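Local coordinates for cupin 2, conserved barrel domain protein (Shewanella frigidimarina NCIMB 400, PDB 3D82), which probably binds a divalent metal in a cupin barrel, holding nickel in this crystal, though its reaction is not known, at residues F54-E58 with G59-I63. Sequence-based numbering, arbitrary orientation.
Sequences FIVME and GTLQI
Phe54, Val56, Leu61 and Ile63 pack locally across a tight connection, where the chain leaves the five-stranded sheet of the cupin barrel and enters the facing three-stranded one. No hydrogen bond joins the two segments; strands 54-56 and 60-63 run roughly antiparallel, their N-to-C directions 151° apart and their axes 8.3 Å apart at closest, and side chains fill the space between. The Phe54 ring offers a broad face to Ile63 CD1, 4.2 Å from the ring centroid, a CH-pi contact, while branched Leu61 brings CD2 obliquely to 3.9 Å from Phe54 CD2. Nearer the turn, compact Val56 uses both branches. With CG1 anti to its own nitrogen (chi1 178°), CG1 reaches 3.4 Å from Gly59 O, and CG2 sits 3.7 Å from Leu61 CB. An alanine here has neither methyl and would probably open a gap beside the turn, taking away packing on Leu61. At the backbone angles of Gly59 a CB would jam against Glu58 O, which calls for glycine. Charged Glu58 turns away, its OE1 salt-bridged to Lys95 NZ; Met57 and Glu58 both face Lys95 in a classic beta bulge. Strands 93-101 and 76-80 flank the first strand, contributing Cys94, Ile96 and Ile80, while strands 69-73 and 86-90 border the second, adding Leu72, Ile70 and Pro88.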
loop_
_atom_site.group_PDB
_atom_site.type_symbol
_atom_site.label_atom_id
_atom_site.label_comp_id
_atom_site.label_asym_id
_atom_site.label_seq_id
_atom_site.Cartn_x
_atom_site.Cartn_y
_atom_site.Cartn_z
ATOM N N PHE D 54 -2.510 5.346 -6.044
ATOM C CA PHE D 54 -3.827 5.314 -5.424
ATOM C C PHE D 54 -4.164 3.855 -5.128
ATOM O O PHE D 54 -4.035 2.998 -6.007
ATOM C CB PHE D 54 -4.915 5.835 -6.361
ATOM C CG PHE D 54 -4.930 7.310 -6.504
ATOM C CD1 PHE D 54 -4.028 7.933 -7.356
ATOM C CD2 PHE D 54 -5.873 8.086 -5.821
ATOM C CE1 PHE D 54 -4.041 9.304 -7.503
ATOM C CE2 PHE D 54 -5.883 9.465 -5.959
ATOM C CZ PHE D 54 -4.974 10.079 -6.801
ATOM N N ILE D 55 -4.580 3.589 -3.897
ATOM C CA ILE D 55 -5.061 2.274 -3.488
ATOM C C ILE D 55 -6.445 2.550 -2.909
ATOM O O ILE D 55 -6.582 3.393 -2.013
ATOM C CB ILE D 55 -4.166 1.616 -2.434
ATOM C CG1 ILE D 55 -2.715 1.488 -2.941
ATOM C CG2 ILE D 55 -4.709 0.230 -2.039
ATOM C CD1 ILE D 55 -1.728 0.885 -1.926
ATOM N N VAL D 56 -7.464 1.886 -3.452
ATOM C CA VAL D 56 -8.825 2.006 -2.923
ATOM C C VAL D 56 -9.001 0.942 -1.833
ATOM O O VAL D 56 -8.725 -0.241 -2.061
ATOM C CB VAL D 56 -9.874 1.885 -4.018
ATOM C CG1 VAL D 56 -11.308 1.968 -3.415
ATOM C CG2 VAL D 56 -9.627 2.979 -5.064
HETATM N N MSE D 57 -9.454 1.387 -0.664
HETATM C CA MSE D 57 -9.637 0.567 0.546
HETATM C C MSE D 57 -11.108 0.191 0.716
HETATM O O MSE D 57 -11.412 -0.908 1.157
HETATM C CB MSE D 57 -9.184 1.341 1.787
HETATM C CG MSE D 57 -7.848 2.114 1.617
HETATM SE SE MSE D 57 -6.402 0.975 1.290
HETATM C CE MSE D 57 -6.205 0.515 3.084
ATOM N N GLU D 58 -12.002 1.131 0.399
ATOM C CA GLU D 58 -13.440 0.936 0.460
ATOM C C GLU D 58 -14.125 1.881 -0.533
ATOM O O GLU D 58 -13.722 3.051 -0.681
ATOM C CB GLU D 58 -13.946 1.195 1.874
ATOM C CG GLU D 58 -15.431 0.819 2.100
ATOM C CD GLU D 58 -15.900 1.004 3.537
ATOM O OE1 GLU D 58 -15.071 1.103 4.466
ATOM O OE2 GLU D 58 -17.121 1.033 3.742
ATOM N N GLY D 59 -15.132 1.348 -1.228
ATOM C CA GLY D 59 -15.894 2.089 -2.220
ATOM C C GLY D 59 -15.339 1.984 -3.625
ATOM O O GLY D 59 -14.539 1.091 -3.931
ATOM N N THR D 60 -15.797 2.896 -4.476
ATOM C CA THR D 60 -15.421 2.939 -5.883
ATOM C C THR D 60 -14.884 4.312 -6.223
ATOM O O THR D 60 -15.536 5.321 -5.943
ATOM C CB THR D 60 -16.629 2.634 -6.783
ATOM O OG1 THR D 60 -17.162 1.361 -6.420
ATOM C CG2 THR D 60 -16.224 2.610 -8.269
ATOM N N LEU D 61 -13.707 4.330 -6.835
ATOM C CA LEU D 61 -13.048 5.544 -7.283
ATOM C C LEU D 61 -12.949 5.527 -8.803
ATOM O O LEU D 61 -12.677 4.482 -9.386
ATOM C CB LEU D 61 -11.628 5.618 -6.713
ATOM C CG LEU D 61 -10.834 6.905 -7.013
ATOM C CD1 LEU D 61 -11.436 8.097 -6.244
ATOM C CD2 LEU D 61 -9.375 6.716 -6.692
ATOM N N GLN D 62 -13.198 6.681 -9.422
ATOM C CA GLN D 62 -12.966 6.899 -10.844
ATOM C C GLN D 62 -11.820 7.898 -10.931
ATOM O O GLN D 62 -11.697 8.754 -10.059
ATOM C CB GLN D 62 -14.179 7.501 -11.519
ATOM C CG GLN D 62 -15.408 6.643 -11.452
ATOM C CD GLN D 62 -16.611 7.362 -12.008
ATOM O OE1 GLN D 62 -17.319 8.079 -11.271
ATOM N NE2 GLN D 62 -16.814 7.242 -13.326
ATOM N N ILE D 63 -10.935 7.733 -11.913
ATOM C CA ILE D 63 -9.884 8.726 -12.177
ATOM C C ILE D 63 -10.039 9.091 -13.644
ATOM O O ILE D 63 -9.938 8.211 -14.528
ATOM C CB ILE D 63 -8.451 8.248 -11.894
ATOM C CG1 ILE D 63 -8.340 7.670 -10.470
ATOM C CG2 ILE D 63 -7.472 9.431 -12.075
ATOM C CD1 ILE D 63 -6.947 7.217 -10.081
#